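Local coordinates for protein benzoylformate Decarboxylase (Polynucleobacter necessarius, PDB 4K9Q) that probably decarboxylates benzoylformate to benzaldehyde and carbon dioxide, using thiamine diphosphate held through a magnesium ion, at residues A493-L504 / F514-P523. Residues are numbered along the deposited sequence; the frame is centred on the assembly and turned at random.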
# COMPACT_ATOMS: atom_id res chain seq x y z
N ALA A 493 -31.02 -28.76 3.77
CA ALA A 493 -31.37 -29.04 2.38
C ALA A 493 -31.90 -30.46 2.20
O ALA A 493 -31.57 -31.36 2.97
CB ALA A 493 -30.16 -28.83 1.46
N LYS A 494 -32.75 -30.65 1.19
CA LYS A 494 -33.08 -31.99 0.73
C LYS A 494 -31.76 -32.57 0.25
O LYS A 494 -31.05 -31.93 -0.53
CB LYS A 494 -34.09 -31.94 -0.43
CG LYS A 494 -35.47 -31.49 -0.03
CD LYS A 494 -36.07 -32.43 1.00
CE LYS A 494 -37.53 -32.09 1.26
NZ LYS A 494 -38.33 -32.20 -0.00
N SER A 495 -31.41 -33.76 0.71
CA SER A 495 -30.08 -34.31 0.46
C SER A 495 -30.12 -35.83 0.33
O SER A 495 -30.69 -36.52 1.18
CB SER A 495 -29.17 -33.91 1.62
OG SER A 495 -27.81 -34.20 1.35
N LEU A 496 -29.50 -36.35 -0.72
CA LEU A 496 -29.40 -37.80 -0.87
C LEU A 496 -28.29 -38.17 -1.82
O LEU A 496 -27.82 -37.34 -2.61
CB LEU A 496 -30.72 -38.39 -1.36
CG LEU A 496 -30.96 -38.31 -2.87
CD1 LEU A 496 -32.06 -39.29 -3.30
CD2 LEU A 496 -31.32 -36.89 -3.23
N LYS A 497 -27.87 -39.42 -1.74
CA LYS A 497 -26.86 -39.98 -2.63
C LYS A 497 -27.52 -40.95 -3.60
O LYS A 497 -28.37 -41.76 -3.21
CB LYS A 497 -25.81 -40.71 -1.79
CG LYS A 497 -24.65 -41.28 -2.58
CD LYS A 497 -23.55 -41.73 -1.62
CE LYS A 497 -22.40 -42.40 -2.34
NZ LYS A 497 -21.42 -42.99 -1.39
N VAL A 498 -27.16 -40.86 -4.88
CA VAL A 498 -27.71 -41.76 -5.89
C VAL A 498 -26.60 -42.68 -6.40
O VAL A 498 -25.46 -42.27 -6.49
CB VAL A 498 -28.38 -40.99 -7.05
CG1 VAL A 498 -29.58 -40.18 -6.53
CG2 VAL A 498 -27.37 -40.07 -7.74
N GLU A 499 -26.94 -43.93 -6.72
CA GLU A 499 -25.92 -44.90 -7.13
C GLU A 499 -26.09 -45.39 -8.56
O GLU A 499 -25.24 -46.12 -9.07
CB GLU A 499 -25.90 -46.10 -6.18
CG GLU A 499 -25.55 -45.77 -4.73
CD GLU A 499 -24.07 -45.50 -4.53
OE1 GLU A 499 -23.28 -45.73 -5.47
OE2 GLU A 499 -23.68 -45.07 -3.42
N THR A 500 -27.19 -45.01 -9.20
CA THR A 500 -27.40 -45.37 -10.61
C THR A 500 -27.92 -44.18 -11.39
O THR A 500 -28.43 -43.22 -10.80
CB THR A 500 -28.43 -46.50 -10.79
OG1 THR A 500 -29.74 -46.01 -10.47
CG2 THR A 500 -28.09 -47.72 -9.92
N LEU A 501 -27.82 -44.25 -12.71
CA LEU A 501 -28.33 -43.18 -13.56
C LEU A 501 -29.86 -43.07 -13.49
O LEU A 501 -30.40 -41.98 -13.62
CB LEU A 501 -27.85 -43.36 -15.00
CG LEU A 501 -26.34 -43.24 -15.22
CD1 LEU A 501 -26.00 -43.48 -16.68
CD2 LEU A 501 -25.82 -41.87 -14.77
N ASP A 502 -30.56 -44.18 -13.27
CA ASP A 502 -32.00 -44.10 -13.07
C ASP A 502 -32.35 -43.40 -11.75
O ASP A 502 -33.28 -42.60 -11.68
CB ASP A 502 -32.66 -45.49 -13.13
CG ASP A 502 -34.18 -45.41 -13.10
OD1 ASP A 502 -34.79 -45.90 -12.13
OD2 ASP A 502 -34.75 -44.82 -14.05
N GLU A 503 -31.59 -43.70 -10.70
CA GLU A 503 -31.79 -43.01 -9.43
C GLU A 503 -31.50 -41.52 -9.59
O GLU A 503 -32.21 -40.68 -9.03
CB GLU A 503 -30.91 -43.61 -8.34
CG GLU A 503 -31.38 -44.99 -7.88
CD GLU A 503 -30.48 -45.60 -6.82
OE1 GLU A 503 -29.59 -44.90 -6.30
OE2 GLU A 503 -30.68 -46.80 -6.51
N LEU A 504 -30.46 -41.19 -10.35
CA LEU A 504 -30.15 -39.80 -10.62
C LEU A 504 -31.31 -39.11 -11.32
O LEU A 504 -31.69 -38.00 -10.95
CB LEU A 504 -28.88 -39.67 -11.48
CG LEU A 504 -28.55 -38.26 -11.95
CD1 LEU A 504 -28.31 -37.34 -10.76
CD2 LEU A 504 -27.33 -38.32 -12.85
N PHE A 514 -39.27 -29.38 -6.67
CA PHE A 514 -39.23 -28.88 -5.29
C PHE A 514 -38.62 -27.48 -5.26
O PHE A 514 -37.44 -27.30 -5.55
CB PHE A 514 -38.41 -29.85 -4.42
CG PHE A 514 -38.18 -29.36 -3.01
CD1 PHE A 514 -39.21 -29.38 -2.07
CD2 PHE A 514 -36.94 -28.90 -2.61
CE1 PHE A 514 -39.01 -28.93 -0.78
CE2 PHE A 514 -36.73 -28.45 -1.31
CZ PHE A 514 -37.77 -28.46 -0.40
N LYS A 515 -39.45 -26.49 -4.91
CA LYS A 515 -39.00 -25.10 -4.87
C LYS A 515 -38.24 -24.85 -3.57
O LYS A 515 -38.80 -24.39 -2.56
CB LYS A 515 -40.20 -24.15 -5.00
CG LYS A 515 -39.87 -22.82 -5.64
CD LYS A 515 -38.97 -21.94 -4.78
CE LYS A 515 -39.75 -21.18 -3.71
NZ LYS A 515 -39.00 -19.99 -3.19
N GLY A 516 -36.95 -25.18 -3.59
CA GLY A 516 -36.12 -25.09 -2.41
C GLY A 516 -34.76 -25.62 -2.80
O GLY A 516 -34.52 -25.87 -3.98
N THR A 517 -33.89 -25.80 -1.82
CA THR A 517 -32.50 -26.17 -2.09
C THR A 517 -32.30 -27.66 -1.86
O THR A 517 -32.67 -28.19 -0.80
CB THR A 517 -31.56 -25.34 -1.20
OG1 THR A 517 -31.68 -23.96 -1.56
CG2 THR A 517 -30.09 -25.77 -1.37
N SER A 518 -31.70 -28.32 -2.85
CA SER A 518 -31.46 -29.77 -2.82
C SER A 518 -29.98 -30.08 -3.08
O SER A 518 -29.30 -29.35 -3.80
CB SER A 518 -32.30 -30.46 -3.90
OG SER A 518 -33.70 -30.38 -3.63
N VAL A 519 -29.51 -31.18 -2.50
CA VAL A 519 -28.18 -31.71 -2.78
C VAL A 519 -28.30 -33.15 -3.27
O VAL A 519 -28.91 -34.00 -2.60
CB VAL A 519 -27.28 -31.65 -1.53
CG1 VAL A 519 -25.92 -32.28 -1.79
CG2 VAL A 519 -27.11 -30.20 -1.08
N ILE A 520 -27.74 -33.41 -4.44
CA ILE A 520 -27.73 -34.75 -5.01
C ILE A 520 -26.28 -35.19 -5.17
O ILE A 520 -25.53 -34.60 -5.94
CB ILE A 520 -28.43 -34.77 -6.38
CG1 ILE A 520 -29.87 -34.26 -6.21
CG2 ILE A 520 -28.40 -36.18 -6.98
CD1 ILE A 520 -30.64 -34.11 -7.51
N VAL A 521 -25.88 -36.21 -4.42
CA VAL A 521 -24.49 -36.67 -4.45
C VAL A 521 -24.37 -37.85 -5.41
O VAL A 521 -25.10 -38.84 -5.29
CB VAL A 521 -24.00 -37.05 -3.02
CG1 VAL A 521 -22.54 -37.48 -3.05
CG2 VAL A 521 -24.23 -35.89 -2.05
N VAL A 522 -23.47 -37.73 -6.38
CA VAL A 522 -23.27 -38.74 -7.40
C VAL A 522 -21.83 -39.27 -7.33
O VAL A 522 -20.89 -38.57 -7.68
CB VAL A 522 -23.51 -38.17 -8.81
CG1 VAL A 522 -23.52 -39.31 -9.84
CG2 VAL A 522 -24.82 -37.38 -8.84
N PRO A 523 -21.66 -40.51 -6.84
CA PRO A 523 -20.31 -41.10 -6.88
C PRO A 523 -19.91 -41.36 -8.32
O PRO A 523 -20.69 -41.94 -9.09
CB PRO A 523 -20.48 -42.43 -6.13
CG PRO A 523 -21.81 -42.37 -5.47
CD PRO A 523 -22.65 -41.42 -6.26
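Lys-494 lies over one face of the Phe-514 ring while its backbone joins strand 494-497 to strand 517-523. Lys-494 CB packs against Ser-518 OG, 3.6 Å away. Lys-494 CG, beside the backbone N (chi1 -70°), makes a CH-pi contact 4.0 Å from the Phe-514 ring centroid. Bends at chi2 and chi4 bring the chain back over the ring: CE touches CZ and CE1 of Phe-514, and Lys-494 NZ makes a cation-pi contact, 3.7 Å from the Phe-514 centroid and offset toward the rim. Five backbone hydrogen bonds join the parallel strands, from Lys-494 N to Thr-517 O at one end to Val-498 N to Val-521 O (2.9 Å) at the other. Val-498 CG2 meets Val-522 CG2 at 3.9 Å, and Leu-504 CD1 reaches both Ile-520 CG2 and Val-522 CG2 at 4.0 Å. Thr-500 OG1 accepts from Glu-503 N as N-cap of helix 501-513. This is a beta-alpha-beta crossover in the C-terminal domain: Ala-507 and Ala-511 of the connecting helix cover Ile-520, helix 352-361 packs on Leu-504 and Val-522, and strand 517-523 lies between outermost strand 494-497 and strand 449-455.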